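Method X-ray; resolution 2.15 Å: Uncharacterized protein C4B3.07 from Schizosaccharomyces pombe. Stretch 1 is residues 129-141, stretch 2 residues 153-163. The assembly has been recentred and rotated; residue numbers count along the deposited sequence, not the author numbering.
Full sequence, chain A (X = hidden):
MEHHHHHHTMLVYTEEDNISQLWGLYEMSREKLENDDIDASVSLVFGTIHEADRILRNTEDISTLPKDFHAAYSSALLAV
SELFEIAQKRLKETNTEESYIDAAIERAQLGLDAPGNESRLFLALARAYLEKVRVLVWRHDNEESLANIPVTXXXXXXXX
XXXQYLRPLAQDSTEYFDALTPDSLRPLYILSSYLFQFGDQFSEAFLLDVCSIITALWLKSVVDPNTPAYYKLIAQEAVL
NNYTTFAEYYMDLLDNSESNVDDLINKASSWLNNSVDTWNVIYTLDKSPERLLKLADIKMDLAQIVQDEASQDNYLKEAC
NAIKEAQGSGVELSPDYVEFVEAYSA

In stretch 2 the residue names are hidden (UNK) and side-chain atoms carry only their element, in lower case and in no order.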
ATOM      1  N   TYR A 129      -4.180  11.755  -1.466  1.00 16.79           N
ATOM      2  CA  TYR A 129      -5.268  11.784  -0.488  1.00 18.25           C
ATOM      3  C   TYR A 129      -4.907  10.913   0.718  1.00 17.65           C
ATOM      4  O   TYR A 129      -5.210  11.262   1.859  1.00 19.56           O
ATOM      5  CB  TYR A 129      -6.605  11.301  -1.082  1.00 17.91           C
ATOM      6  CG  TYR A 129      -7.265  12.257  -2.055  1.00 19.44           C
ATOM      7  CD1 TYR A 129      -7.422  13.607  -1.751  1.00 21.50           C
ATOM      8  CD2 TYR A 129      -7.767  11.797  -3.265  1.00 22.23           C
ATOM      9  CE1 TYR A 129      -8.032  14.482  -2.642  1.00 22.36           C
ATOM     10  CE2 TYR A 129      -8.379  12.659  -4.165  1.00 22.52           C
ATOM     11  CZ  TYR A 129      -8.505  13.994  -3.853  1.00 22.28           C
ATOM     12  OH  TYR A 129      -9.116  14.831  -4.751  1.00 22.78           O
ATOM     13  N   LEU A 130      -4.276   9.774   0.465  1.00 14.99           N
ATOM     14  CA  LEU A 130      -3.886   8.893   1.570  1.00 19.26           C
ATOM     15  C   LEU A 130      -2.760   9.505   2.402  1.00 20.87           C
ATOM     16  O   LEU A 130      -2.756   9.359   3.629  1.00 20.25           O
ATOM     17  CB  LEU A 130      -3.509   7.483   1.097  1.00 16.69           C
ATOM     18  CG  LEU A 130      -4.668   6.607   0.603  1.00 21.56           C
ATOM     19  CD1 LEU A 130      -4.148   5.274   0.072  1.00 19.39           C
ATOM     20  CD2 LEU A 130      -5.713   6.384   1.701  1.00 20.45           C
ATOM     21  N   GLU A 131      -1.820  10.203   1.761  1.00 17.78           N
ATOM     22  CA  GLU A 131      -0.752  10.845   2.548  1.00 20.21           C
ATOM     23  C   GLU A 131      -1.342  11.962   3.394  1.00 21.14           C
ATOM     24  O   GLU A 131      -0.882  12.213   4.504  1.00 20.39           O
ATOM     25  CB  GLU A 131       0.394  11.383   1.687  1.00 18.05           C
ATOM     26  CG  GLU A 131       1.203  10.297   1.015  1.00 22.63           C
ATOM     27  CD  GLU A 131       1.890   9.365   2.013  1.00 28.88           C
ATOM     28  OE1 GLU A 131       2.071   9.753   3.190  1.00 29.90           O
ATOM     29  OE2 GLU A 131       2.258   8.238   1.614  1.00 34.88           O
ATOM     30  N   LYS A 132      -2.364  12.630   2.861  1.00 19.95           N
ATOM     31  CA  LYS A 132      -3.085  13.640   3.626  1.00 18.39           C
ATOM     32  C   LYS A 132      -3.702  13.015   4.903  1.00 21.16           C
ATOM     33  O   LYS A 132      -3.595  13.581   5.996  1.00 19.23           O
ATOM     34  CB  LYS A 132      -4.168  14.284   2.757  1.00 18.36           C
ATOM     35  CG  LYS A 132      -4.985  15.377   3.451  1.00 23.02           C
ATOM     36  CD  LYS A 132      -4.147  16.619   3.738  1.00 25.58           C
ATOM     37  CE  LYS A 132      -5.018  17.790   4.220  1.00 30.27           C
ATOM     38  NZ  LYS A 132      -4.208  18.949   4.723  1.00 26.98           N
ATOM     39  N   VAL A 133      -4.323  11.843   4.757  1.00 19.29           N
ATOM     40  CA  VAL A 133      -4.937  11.145   5.887  1.00 22.07           C
ATOM     41  C   VAL A 133      -3.916  10.897   7.003  1.00 21.89           C
ATOM     42  O   VAL A 133      -4.172  11.155   8.182  1.00 20.07           O
ATOM     43  CB  VAL A 133      -5.523   9.789   5.447  1.00 21.60           C
ATOM     44  CG1 VAL A 133      -5.756   8.896   6.653  1.00 19.47           C
ATOM     45  CG2 VAL A 133      -6.815   9.981   4.618  1.00 20.24           C
ATOM     46  N   ARG A 134      -2.751  10.395   6.613  1.00 23.15           N
ATOM     47  CA  ARG A 134      -1.687  10.129   7.569  1.00 22.05           C
ATOM     48  C   ARG A 134      -1.273  11.389   8.327  1.00 22.64           C
ATOM     49  O   ARG A 134      -1.108  11.367   9.551  1.00 23.86           O
ATOM     50  CB  ARG A 134      -0.476   9.500   6.886  1.00 20.40           C
ATOM     51  CG  ARG A 134       0.691   9.246   7.840  1.00 24.48           C
ATOM     52  CD  ARG A 134       1.897   8.689   7.102  1.00 26.04           C
ATOM     53  NE  ARG A 134       2.335   9.607   6.059  1.00 30.39           N
ATOM     54  CZ  ARG A 134       3.071  10.693   6.278  1.00 32.87           C
ATOM     55  NH1 ARG A 134       3.462  11.000   7.508  1.00 30.76           N
ATOM     56  NH2 ARG A 134       3.423  11.475   5.266  1.00 30.82           N
ATOM     57  N   VAL A 135      -1.101  12.490   7.611  1.00 20.68           N
ATOM     58  CA  VAL A 135      -0.698  13.724   8.280  1.00 20.31           C
ATOM     59  C   VAL A 135      -1.823  14.264   9.193  1.00 23.41           C
ATOM     60  O   VAL A 135      -1.552  14.786  10.284  1.00 19.42           O
ATOM     61  CB  VAL A 135      -0.198  14.793   7.282  1.00 21.70           C
ATOM     62  CG1 VAL A 135      -0.129  16.141   7.954  1.00 22.75           C
ATOM     63  CG2 VAL A 135       1.184  14.402   6.732  1.00 23.32           C
ATOM     64  N   LEU A 136      -3.079  14.122   8.760  1.00 20.51           N
ATOM     65  CA  LEU A 136      -4.209  14.560   9.584  1.00 21.18           C
ATOM     66  C   LEU A 136      -4.275  13.781  10.908  1.00 21.28           C
ATOM     67  O   LEU A 136      -4.532  14.361  11.948  1.00 20.38           O
ATOM     68  CB  LEU A 136      -5.545  14.479   8.817  1.00 18.47           C
ATOM     69  CG  LEU A 136      -5.812  15.610   7.800  1.00 22.92           C
ATOM     70  CD1 LEU A 136      -7.083  15.362   6.959  1.00 19.64           C
ATOM     71  CD2 LEU A 136      -5.886  16.972   8.480  1.00 22.67           C
ATOM     72  N   VAL A 137      -4.023  12.475  10.855  1.00 23.93           N
ATOM     73  CA  VAL A 137      -3.970  11.653  12.062  1.00 22.43           C
ATOM     74  C   VAL A 137      -2.888  12.165  13.013  1.00 26.74           C
ATOM     75  O   VAL A 137      -3.127  12.305  14.216  1.00 24.62           O
ATOM     76  CB  VAL A 137      -3.732  10.170  11.748  1.00 25.93           C
ATOM     77  CG1 VAL A 137      -3.616   9.362  13.037  1.00 27.36           C
ATOM     78  CG2 VAL A 137      -4.861   9.612  10.879  1.00 23.68           C
ATOM     79  N   TRP A 138      -1.709  12.462  12.471  1.00 23.78           N
ATOM     80  CA  TRP A 138      -0.649  13.075  13.266  1.00 22.62           C
ATOM     81  C   TRP A 138      -1.110  14.411  13.853  1.00 24.48           C
ATOM     82  O   TRP A 138      -0.839  14.706  15.015  1.00 24.07           O
ATOM     83  CB  TRP A 138       0.632  13.298  12.439  1.00 22.67           C
ATOM     84  CG  TRP A 138       1.797  13.773  13.296  1.00 26.11           C
ATOM     85  CD1 TRP A 138       2.723  12.984  13.933  1.00 26.27           C
ATOM     86  CD2 TRP A 138       2.133  15.131  13.635  1.00 23.69           C
ATOM     87  NE1 TRP A 138       3.617  13.768  14.631  1.00 30.24           N
ATOM     88  CE2 TRP A 138       3.275  15.086  14.470  1.00 28.63           C
ATOM     89  CE3 TRP A 138       1.591  16.378  13.306  1.00 26.59           C
ATOM     90  CZ2 TRP A 138       3.873  16.237  14.984  1.00 29.43           C
ATOM     91  CZ3 TRP A 138       2.186  17.522  13.821  1.00 29.85           C
ATOM     92  CH2 TRP A 138       3.318  17.444  14.646  1.00 30.62           C
ATOM     93  N   ARG A 139      -1.786  15.234  13.054  1.00 20.03           N
ATOM     94  CA  ARG A 139      -2.206  16.541  13.545  1.00 22.86           C
ATOM     95  C   ARG A 139      -3.234  16.396  14.686  1.00 24.67           C
ATOM     96  O   ARG A 139      -3.174  17.103  15.699  1.00 21.97           O
ATOM     97  CB  ARG A 139      -2.721  17.427  12.404  1.00 21.30           C
ATOM     98  CG  ARG A 139      -1.624  17.863  11.414  1.00 23.90           C
ATOM     99  CD  ARG A 139      -2.165  18.718  10.254  1.00 21.13           C
ATOM    100  NE  ARG A 139      -2.976  19.829  10.736  1.00 22.62           N
ATOM    101  CZ  ARG A 139      -3.877  20.483  10.011  1.00 23.41           C
ATOM    102  NH1 ARG A 139      -4.106  20.155   8.744  1.00 20.85           N
ATOM    103  NH2 ARG A 139      -4.554  21.472  10.561  1.00 24.38           N
ATOM    104  N   HIS A 140      -4.163  15.465  14.521  1.00 21.06           N
ATOM    105  CA  HIS A 140      -5.137  15.173  15.559  1.00 23.77           C
ATOM    106  C   HIS A 140      -4.451  14.856  16.896  1.00 27.76           C
ATOM    107  O   HIS A 140      -4.873  15.331  17.940  1.00 25.50           O
ATOM    108  CB  HIS A 140      -6.003  13.992  15.149  1.00 23.34           C
ATOM    109  CG  HIS A 140      -7.006  13.602  16.184  1.00 28.22           C
ATOM    110  ND1 HIS A 140      -6.776  12.609  17.111  1.00 30.48           N
ATOM    111  CD2 HIS A 140      -8.245  14.083  16.449  1.00 27.88           C
ATOM    112  CE1 HIS A 140      -7.835  12.484  17.892  1.00 31.23           C
ATOM    113  NE2 HIS A 140      -8.741  13.369  17.511  1.00 31.14           N
ATOM    114  N   ASP A 141      -3.385  14.061  16.843  1.00 26.78           N
ATOM    115  CA  ASP A 141      -2.676  13.633  18.042  1.00 27.65           C
ATOM    116  C   ASP A 141      -1.719  14.678  18.597  1.00 28.03           C
ATOM    117  O   ASP A 141      -1.323  14.584  19.746  1.00 28.75           O
ATOM    118  CB  ASP A 141      -1.914  12.328  17.772  1.00 31.18           C
ATOM    119  CG  ASP A 141      -2.834  11.191  17.361  1.00 34.64           C
ATOM    120  OD1 ASP A 141      -4.034  11.248  17.722  1.00 36.61           O
ATOM    121  OD2 ASP A 141      -2.364  10.241  16.683  1.00 40.86           O
ATOM    122  N   UNK A 153     -14.125  11.813  11.690  1.00 25.56           N
ATOM    123  CA  UNK A 153     -14.737  13.002  11.130  1.00 27.20           C
ATOM    124  C   UNK A 153     -13.693  13.718  10.262  1.00 24.36           C
ATOM    125  O   UNK A 153     -13.972  14.127   9.131  1.00 26.20           O
ATOM    126  c   UNK A 153     -15.900  15.180  11.806  1.00 28.80           C
ATOM    127  c   UNK A 153     -17.224  14.909  11.097  1.00 32.39           C
ATOM    128  c   UNK A 153     -15.222  13.915  12.266  1.00 25.50           C
ATOM    129  o   UNK A 153     -17.827  13.850  11.266  1.00 37.72           O
ATOM    130  n   UNK A 153     -17.684  15.878  10.309  1.00 29.85           N
ATOM    131  N   UNK A 154     -12.485  13.852  10.806  1.00 25.25           N
ATOM    132  CA  UNK A 154     -11.379  14.550  10.150  1.00 23.87           C
ATOM    133  C   UNK A 154     -10.968  13.944   8.819  1.00 22.43           C
ATOM    134  O   UNK A 154     -10.784  14.662   7.842  1.00 24.00           O
ATOM    135  c   UNK A 154      -9.742  16.969  10.902  1.00 29.76           C
ATOM    136  c   UNK A 154      -9.713  15.760  11.812  1.00 32.59           C
ATOM    137  c   UNK A 154     -10.150  14.522  11.055  1.00 28.14           C
ATOM    138  c   UNK A 154      -8.309  15.525  12.357  1.00 32.02           C
ATOM    139  N   UNK A 155     -10.812  12.620   8.785  1.00 23.65           N
ATOM    140  CA  UNK A 155     -10.185  11.951   7.635  1.00 25.00           C
ATOM    141  C   UNK A 155     -11.129  11.217   6.656  1.00 25.05           C
ATOM    142  O   UNK A 155     -10.742  10.934   5.524  1.00 23.10           O
ATOM    143  c   UNK A 155      -9.044  10.996   8.086  1.00 23.73           C
ATOM    144  c   UNK A 155      -9.600   9.775   8.781  1.00 24.51           C
ATOM    145  c   UNK A 155      -8.061  11.735   9.015  1.00 22.13           C
ATOM    146  N   UNK A 156     -12.357  10.921   7.071  1.00 26.02           N
ATOM    147  CA  UNK A 156     -13.282  10.193   6.201  1.00 24.99           C
ATOM    148  C   UNK A 156     -13.428  10.771   4.790  1.00 25.68           C
ATOM    149  O   UNK A 156     -13.490  10.007   3.825  1.00 27.30           O
ATOM    150  o   UNK A 156     -15.635   8.784   8.647  1.00 36.40           O
ATOM    151  c   UNK A 156     -14.660  10.045   6.848  1.00 27.63           C
ATOM    152  n   UNK A 156     -13.788   7.932   7.689  1.00 32.20           N
ATOM    153  c   UNK A 156     -14.736   8.858   7.806  1.00 34.19           C
ATOM    154  N   UNK A 157     -13.502  12.115   4.663  1.00 24.26           N
ATOM    155  CA  UNK A 157     -13.607  12.719   3.328  1.00 28.02           C
ATOM    156  C   UNK A 157     -12.419  12.386   2.429  1.00 25.90           C
ATOM    157  O   UNK A 157     -12.627  12.187   1.229  1.00 22.91           O
ATOM    158  c   UNK A 157     -13.644  14.221   3.627  1.00 25.40           C
ATOM    159  c   UNK A 157     -13.629  13.131   5.724  1.00 26.40           C
ATOM    160  c   UNK A 157     -14.223  14.294   5.012  1.00 25.66           C
ATOM    161  N   UNK A 158     -11.210  12.341   2.988  1.00 24.06           N
ATOM    162  CA  UNK A 158     -10.024  11.960   2.206  1.00 23.17           C
ATOM    163  C   UNK A 158      -9.960  10.464   1.924  1.00 24.11           C
ATOM    164  O   UNK A 158      -9.586  10.036   0.825  1.00 24.08           O
ATOM    165  c   UNK A 158      -8.151  14.635   1.805  1.00 24.53           C
ATOM    166  c   UNK A 158      -9.118  16.083   3.965  1.00 27.46           C
ATOM    167  c   UNK A 158      -8.585  16.746   2.868  1.00 29.71           C
ATOM    168  o   UNK A 158      -8.532  18.124   2.848  1.00 39.77           O
ATOM    169  c   UNK A 158      -9.160  14.689   3.968  1.00 25.07           C
ATOM    170  c   UNK A 158      -8.746  12.443   2.891  1.00 24.87           C
ATOM    171  c   UNK A 158      -8.671  13.950   2.894  1.00 22.55           C
ATOM    172  c   UNK A 158      -8.095  16.034   1.788  1.00 26.21           C
ATOM    173  N   UNK A 159     -10.336   9.671   2.919  1.00 22.36           N
ATOM    174  CA  UNK A 159     -10.462   8.238   2.732  1.00 23.77           C
ATOM    175  C   UNK A 159     -11.421   7.953   1.573  1.00 23.59           C
ATOM    176  O   UNK A 159     -11.136   7.155   0.689  1.00 22.03           O
ATOM    177  c   UNK A 159      -8.688   6.700   4.707  1.00 25.25           C
ATOM    178  c   UNK A 159      -9.917   7.513   5.089  1.00 25.57           C
ATOM    179  c   UNK A 159     -11.001   7.570   4.008  1.00 27.31           C
ATOM    180  c   UNK A 159     -11.550   6.181   3.708  1.00 23.16           C
ATOM    181  N   UNK A 160     -12.569   8.607   1.593  1.00 25.98           N
ATOM    182  CA  UNK A 160     -13.583   8.386   0.570  1.00 27.90           C
ATOM    183  C   UNK A 160     -13.085   8.817  -0.821  1.00 27.06           C
ATOM    184  O   UNK A 160     -13.331   8.141  -1.823  1.00 23.85           O
ATOM    185  c   UNK A 160     -17.150   9.977   0.280  1.00 47.38           C
ATOM    186  c   UNK A 160     -14.869   9.135   0.961  1.00 28.51           C
ATOM    187  o   UNK A 160     -18.309   9.611  -0.007  1.00 50.00           O
ATOM    188  c   UNK A 160     -15.988   9.054  -0.060  1.00 39.65           C
ATOM    189  o   UNK A 160     -16.905  11.069   0.842  1.00 48.04           O
ATOM    190  N   UNK A 161     -12.380   9.945  -0.882  1.00 25.42           N
ATOM    191  CA  UNK A 161     -11.807  10.390  -2.151  1.00 25.91           C
ATOM    192  C   UNK A 161     -10.746   9.424  -2.651  1.00 23.78           C
ATOM    193  O   UNK A 161     -10.653   9.170  -3.851  1.00 24.37           O
ATOM    194  n   UNK A 161     -12.724  15.943  -1.050  1.00 47.85           N
ATOM    195  c   UNK A 161     -11.771  14.212  -2.597  1.00 37.75           C
ATOM    196  c   UNK A 161     -11.239  11.811  -2.060  1.00 25.51           C
ATOM    197  c   UNK A 161     -12.762  15.364  -2.432  1.00 41.79           C
ATOM    198  c   UNK A 161     -12.319  12.897  -2.059  1.00 30.85           C
ATOM    199  N   UNK A 162      -9.947   8.876  -1.738  1.00 22.14           N
ATOM    200  CA  UNK A 162      -8.936   7.909  -2.153  1.00 21.78           C
ATOM    201  C   UNK A 162      -9.621   6.702  -2.804  1.00 23.48           C
ATOM    202  O   UNK A 162      -9.259   6.281  -3.905  1.00 21.41           O
ATOM    203  c   UNK A 162      -8.098   7.473  -0.962  1.00 19.94           C
ATOM    204  N   UNK A 163     -10.608   6.148  -2.105  1.00 21.56           N
ATOM    205  CA  UNK A 163     -11.337   4.985  -2.597  1.00 23.06           C
ATOM    206  C   UNK A 163     -12.001   5.260  -3.944  1.00 22.38           C
ATOM    207  O   UNK A 163     -12.043   4.397  -4.807  1.00 25.90           O
ATOM    208  c   UNK A 163     -12.403   4.530  -1.581  1.00 24.06           C
ATOM    209  c   UNK A 163     -12.682   3.861   0.855  1.00 23.13           C
ATOM    210  c   UNK A 163     -11.726   4.043  -0.302  1.00 22.86           C
ATOM    211  c   UNK A 163     -13.306   3.424  -2.176  1.00 24.54           C
TER

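Position 153 carries three side-chain carbons in a row, the third bonded to one oxygen and one nitrogen. This is a primary amide on a two-methylene arm, Gln-153; its side chain makes no contact with stretch 1.

At 154 four carbons fork at the second, the pattern of leucine, and a terminal carbon touches His-140, while the backbone O of 154 is 3.9 Å from Leu-136 CD1. This is Leu-154, with an off-well chi1 of -105°; Leu-154 CD1 lies 3.9 Å from His-140 CB.

Position 155 has one carbon bearing two more, a beta-branched side chain with no further atoms, and its carbons pack against Val-133, Leu-136 and Val-137: Val-155. Its CG1 lies 3.7 Å from Leu-136 CB and its CB 4.2 Å from Val-133 CG1.

Two carbons, the second carrying one oxygen and one nitrogen, make 156 the shorter amide; the CA-to-CB bond of Asn-156 points away from stretch 1.

At 157 three carbons close a ring onto the backbone N, which identifies Pro-157. A nitrogen so closed has no hydrogen to donate, and the helix is kinked here. The ring makes no contact with stretch 1.

Position 158 shows one carbon, then a six-carbon ring bearing one oxygen, in contact with Tyr-129, Lys-132, Val-133 and Leu-136, hence Tyr-158. Its CB is 3.6 Å from Val-133 CG2, and Lys-132 CG stands 3.7 Å from the ring centroid, 16° off the normal, a CH-pi contact. Tyr-129 CD1 meets the ring edge, 3.8 Å from Tyr-158 CD1.

At 159 four carbons fork at the first, one arm two carbons long, and reach Leu-130 and Val-133: Ile-159. Its CA-to-CB bond points away, yet its CD1 returns to within 3.8 Å of Val-133 CG2.

Three carbons ending in two oxygens at 160 give a carboxylate, Glu-160, out of reach of stretch 1.

At 161 four carbons run in a row to a nitrogen and touch Tyr-129: Lys-161. Its CB sits 3.7 Å from the centroid of the Tyr-129 ring, 14° off the normal, while the chain's end leads away.

A single carbon at 162, touching Tyr-129 and Leu-130, means Ala-162; this CB is 3.7 Å from Leu-130 CD2 and 4.1 Å from Tyr-129 CB.

Position 163 repeats the fork at the first carbon with one two-carbon arm. Ile-163 is buried, and its CA-to-CB bond points away from stretch 1.

The helices run nearly antiparallel, at 163°, with axes 8.6 Å apart at closest approach, and together bury 673 Å². No hydrogen bond crosses between them, so packing carries the contact. Tyr-158 is the knob, seated among Tyr-129, Lys-132, Val-133 and Leu-136. Each tyrosine receives a lysine methylene over one face, so aliphatic lysine segments extend the apolar surface.

Stretch 2 153-163: QLVNPYIEKAI
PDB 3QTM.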